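Local structure of hypoxic response protein 1 (Mycobacterium tuberculosis, 1Y5H) at residues Thr19-Ala31 / Asp70-Asp82. The protein is a secreted, homodimeric CBS-domain protein of unknown function, which probably binds zinc and seems not to bind AMP. Sequence-based numbering, arbitrary orientation.
Sequences TCVGEHETLTAAA and DPNTATAGELARD
The carbonyl of E25 accepts A76 N at 2.8 Å, nearly in line with its C=O bond, and T75 CA leans on the same oxygen through a CA-H...O contact. This is one of the places where segments 19-31 and 70-82 of a tandem CBS-pair protein meet: the loop before helix 27-37 is stitched to the loop before helix 76-80. T26 and T75 form a single beta bridge, and each is the N-cap of its own helix, so the two N-cap residues are themselves paired. Both use the same torsion: with chi1 near 70°, each OG1 sits between its backbone N and carbonyl carbon and accepts from the amide three residues on, A29 N and E78 N. Amides of the first helical turns also bond across the contact. E23 O takes G77 N in the carbonyl plane, on a lone pair; L27 N reaches A74 O at 3.1 Å; and T28 N meets P71 O from above its carbonyl plane.

L27 carries the apolar part of the contact. Its CD1 touches A74 CB and, at 3.8 Å, L79 CD2, the two leucines crossing at about a right angle, while L55 of strand 51-56 packs against L79. L65 of the second subunit packs on T28 and P71. At one flank E23 OE1 and R81 NH2 form a salt bridge whose very short modelled length is doubtful, the carboxylate and guanidinium planes 70° apart, with G77 O over one guanidinium face. At the other, T28 OG1 donates to N72 OD1 at 2.9 Å, arriving 53° out of the amide plane.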
loop_
_atom_site.group_PDB
_atom_site.type_symbol
_atom_site.label_atom_id
_atom_site.label_comp_id
_atom_site.label_asym_id
_atom_site.label_seq_id
_atom_site.Cartn_x
_atom_site.Cartn_y
_atom_site.Cartn_z
ATOM N N THR A 19 18.803 5.789 -5.011
ATOM C CA THR A 19 19.543 5.264 -3.871
ATOM C C THR A 19 18.940 3.970 -3.355
ATOM O O THR A 19 17.723 3.846 -3.227
ATOM C CB THR A 19 19.567 6.275 -2.712
ATOM O OG1 THR A 19 20.193 7.488 -3.147
ATOM C CG2 THR A 19 20.341 5.711 -1.527
ATOM N N CYS A 20 19.799 3.003 -3.066
ATOM C CA CYS A 20 19.338 1.734 -2.537
ATOM C C CYS A 20 19.415 1.845 -1.015
ATOM O O CYS A 20 20.443 2.253 -0.459
ATOM C CB CYS A 20 20.224 0.596 -3.045
ATOM S SG CYS A 20 19.425 -1.037 -2.947
ATOM N N VAL A 21 18.318 1.507 -0.349
ATOM C CA VAL A 21 18.258 1.572 1.104
ATOM C C VAL A 21 19.031 0.403 1.693
ATOM O O VAL A 21 18.934 -0.714 1.206
ATOM C CB VAL A 21 16.799 1.532 1.582
ATOM C CG1 VAL A 21 16.739 1.543 3.100
ATOM C CG2 VAL A 21 16.045 2.725 1.007
ATOM N N GLY A 22 19.811 0.668 2.736
ATOM C CA GLY A 22 20.601 -0.385 3.348
ATOM C C GLY A 22 19.763 -1.460 4.011
ATOM O O GLY A 22 18.747 -1.164 4.641
ATOM N N GLU A 23 20.198 -2.709 3.877
ATOM C CA GLU A 23 19.486 -3.844 4.459
ATOM C C GLU A 23 19.384 -3.774 5.982
ATOM O O GLU A 23 18.477 -4.363 6.570
ATOM C CB GLU A 23 20.175 -5.159 4.073
ATOM C CG GLU A 23 21.612 -5.250 4.578
ATOM C CD GLU A 23 22.188 -6.657 4.532
ATOM O OE1 GLU A 23 21.595 -7.566 5.153
ATOM O OE2 GLU A 23 23.241 -6.851 3.888
ATOM N N HIS A 24 20.307 -3.065 6.624
ATOM C CA HIS A 24 20.290 -2.963 8.082
ATOM C C HIS A 24 19.499 -1.776 8.615
ATOM O O HIS A 24 19.401 -1.588 9.831
ATOM C CB HIS A 24 21.720 -2.910 8.624
ATOM C CG HIS A 24 22.549 -4.099 8.247
ATOM N ND1 HIS A 24 22.222 -5.384 8.625
ATOM C CD2 HIS A 24 23.671 -4.203 7.496
ATOM C CE1 HIS A 24 23.105 -6.227 8.120
ATOM N NE2 HIS A 24 23.994 -5.537 7.431
ATOM N N GLU A 25 18.946 -0.966 7.716
ATOM C CA GLU A 25 18.149 0.175 8.152
ATOM C C GLU A 25 16.839 -0.362 8.736
ATOM O O GLU A 25 16.335 -1.400 8.297
ATOM C CB GLU A 25 17.905 1.132 6.981
ATOM C CG GLU A 25 19.223 1.700 6.436
ATOM C CD GLU A 25 19.053 2.936 5.569
ATOM O OE1 GLU A 25 18.503 3.943 6.066
ATOM O OE2 GLU A 25 19.483 2.909 4.393
ATOM N N THR A 26 16.305 0.325 9.742
ATOM C CA THR A 26 15.066 -0.112 10.391
ATOM C C THR A 26 13.838 0.128 9.517
ATOM O O THR A 26 13.895 0.856 8.526
ATOM C CB THR A 26 14.852 0.609 11.734
ATOM O OG1 THR A 26 14.541 1.988 11.495
ATOM C CG2 THR A 26 16.115 0.504 12.601
ATOM N N LEU A 27 12.721 -0.500 9.876
ATOM C CA LEU A 27 11.505 -0.312 9.096
ATOM C C LEU A 27 11.011 1.122 9.252
ATOM O O LEU A 27 10.434 1.690 8.326
ATOM C CB LEU A 27 10.414 -1.298 9.530
ATOM C CG LEU A 27 10.743 -2.783 9.337
ATOM C CD1 LEU A 27 9.525 -3.623 9.738
ATOM C CD2 LEU A 27 11.115 -3.056 7.876
ATOM N N THR A 28 11.236 1.704 10.425
ATOM C CA THR A 28 10.828 3.082 10.655
ATOM C C THR A 28 11.613 3.985 9.704
ATOM O O THR A 28 11.064 4.913 9.115
ATOM C CB THR A 28 11.097 3.502 12.109
ATOM O OG1 THR A 28 10.280 2.713 12.985
ATOM C CG2 THR A 28 10.770 4.977 12.314
ATOM N N ALA A 29 12.903 3.707 9.548
ATOM C CA ALA A 29 13.720 4.510 8.647
ATOM C C ALA A 29 13.230 4.353 7.211
ATOM O O ALA A 29 13.161 5.326 6.459
ATOM C CB ALA A 29 15.186 4.098 8.758
ATOM N N ALA A 30 12.888 3.126 6.828
ATOM C CA ALA A 30 12.395 2.863 5.480
ATOM C C ALA A 30 11.090 3.616 5.221
ATOM O O ALA A 30 10.856 4.105 4.118
ATOM C CB ALA A 30 12.188 1.364 5.280
ATOM N N ALA A 31 10.245 3.706 6.246
ATOM C CA ALA A 31 8.970 4.406 6.120
ATOM C C ALA A 31 9.231 5.876 5.820
ATOM O O ALA A 31 8.516 6.495 5.035
ATOM C CB ALA A 31 8.166 4.264 7.410
ATOM N N ASP A 70 8.991 -5.066 15.873
ATOM C CA ASP A 70 9.137 -3.678 16.319
ATOM C C ASP A 70 9.734 -2.935 15.126
ATOM O O ASP A 70 10.825 -3.270 14.685
ATOM C CB ASP A 70 10.117 -3.620 17.500
ATOM C CG ASP A 70 10.296 -2.214 18.056
ATOM O OD1 ASP A 70 10.031 -1.230 17.335
ATOM O OD2 ASP A 70 10.728 -2.101 19.226
ATOM N N PRO A 71 9.035 -1.917 14.593
ATOM C CA PRO A 71 9.593 -1.199 13.439
ATOM C C PRO A 71 10.905 -0.471 13.708
ATOM O O PRO A 71 11.613 -0.104 12.765
ATOM C CB PRO A 71 8.464 -0.256 13.039
ATOM C CG PRO A 71 7.791 0.030 14.341
ATOM C CD PRO A 71 7.742 -1.333 14.998
ATOM N N ASN A 72 11.233 -0.270 14.984
ATOM C CA ASN A 72 12.474 0.413 15.339
ATOM C C ASN A 72 13.662 -0.532 15.450
ATOM O O ASN A 72 14.800 -0.075 15.596
ATOM C CB ASN A 72 12.322 1.187 16.654
ATOM C CG ASN A 72 11.410 2.384 16.521
ATOM O OD1 ASN A 72 11.486 3.129 15.548
ATOM N ND2 ASN A 72 10.545 2.582 17.511
ATOM N N THR A 73 13.410 -1.837 15.398
ATOM C CA THR A 73 14.489 -2.819 15.474
ATOM C C THR A 73 14.492 -3.780 14.282
ATOM O O THR A 73 15.556 -4.227 13.852
ATOM C CB THR A 73 14.445 -3.632 16.789
ATOM O OG1 THR A 73 13.260 -4.438 16.833
ATOM C CG2 THR A 73 14.467 -2.693 17.987
ATOM N N ALA A 74 13.312 -4.102 13.750
ATOM C CA ALA A 74 13.223 -4.981 12.583
ATOM C C ALA A 74 13.859 -4.214 11.425
ATOM O O ALA A 74 13.701 -2.998 11.328
ATOM C CB ALA A 74 11.763 -5.300 12.267
ATOM N N THR A 75 14.557 -4.921 10.545
ATOM C CA THR A 75 15.247 -4.273 9.431
ATOM C C THR A 75 14.602 -4.449 8.066
ATOM O O THR A 75 13.830 -5.382 7.835
ATOM C CB THR A 75 16.686 -4.775 9.327
ATOM O OG1 THR A 75 16.677 -6.157 8.948
ATOM C CG2 THR A 75 17.400 -4.627 10.665
ATOM N N ALA A 76 14.928 -3.540 7.156
ATOM C CA ALA A 76 14.390 -3.588 5.803
ATOM C C ALA A 76 14.773 -4.908 5.140
ATOM O O ALA A 76 13.968 -5.515 4.429
ATOM C CB ALA A 76 14.928 -2.413 4.987
ATOM N N GLY A 77 16.006 -5.343 5.378
ATOM C CA GLY A 77 16.475 -6.589 4.793
ATOM C C GLY A 77 15.693 -7.812 5.243
ATOM O O GLY A 77 15.433 -8.715 4.447
ATOM N N GLU A 78 15.312 -7.843 6.519
ATOM C CA GLU A 78 14.567 -8.970 7.070
ATOM C C GLU A 78 13.273 -9.214 6.308
ATOM O O GLU A 78 12.836 -10.356 6.159
ATOM C CB GLU A 78 14.265 -8.729 8.541
ATOM N N LEU A 79 12.650 -8.139 5.838
ATOM C CA LEU A 79 11.407 -8.267 5.089
ATOM C C LEU A 79 11.629 -8.304 3.576
ATOM O O LEU A 79 10.909 -8.993 2.853
ATOM C CB LEU A 79 10.458 -7.111 5.430
ATOM C CG LEU A 79 9.744 -7.152 6.787
ATOM C CD1 LEU A 79 10.750 -7.145 7.920
ATOM C CD2 LEU A 79 8.801 -5.965 6.893
ATOM N N ALA A 80 12.632 -7.576 3.098
ATOM C CA ALA A 80 12.899 -7.519 1.663
ATOM C C ALA A 80 13.455 -8.805 1.055
ATOM O O ALA A 80 13.266 -9.058 -0.138
ATOM C CB ALA A 80 13.837 -6.355 1.359
ATOM N N ARG A 81 14.134 -9.618 1.862
ATOM C CA ARG A 81 14.703 -10.865 1.355
ATOM C C ARG A 81 13.648 -11.869 0.896
ATOM O O ARG A 81 13.994 -12.903 0.336
ATOM C CB ARG A 81 15.610 -11.515 2.403
ATOM C CG ARG A 81 16.943 -10.807 2.575
ATOM C CD ARG A 81 17.619 -11.225 3.874
ATOM N NE ARG A 81 18.587 -10.223 4.300
ATOM C CZ ARG A 81 18.752 -9.831 5.557
ATOM N NH1 ARG A 81 18.011 -10.355 6.525
ATOM N NH2 ARG A 81 19.653 -8.907 5.845
ATOM N N ASP A 82 12.374 -11.564 1.138
ATOM C CA ASP A 82 11.284 -12.441 0.710
ATOM C C ASP A 82 10.878 -12.099 -0.719
ATOM O O ASP A 82 10.199 -12.886 -1.385
ATOM C CB ASP A 82 10.032 -12.260 1.575
ATOM C CG ASP A 82 10.256 -12.587 3.033
ATOM O OD1 ASP A 82 11.174 -13.371 3.349
ATOM O OD2 ASP A 82 9.484 -12.064 3.867
HETATM O O HOH W 1 14.444 3.368 13.827
#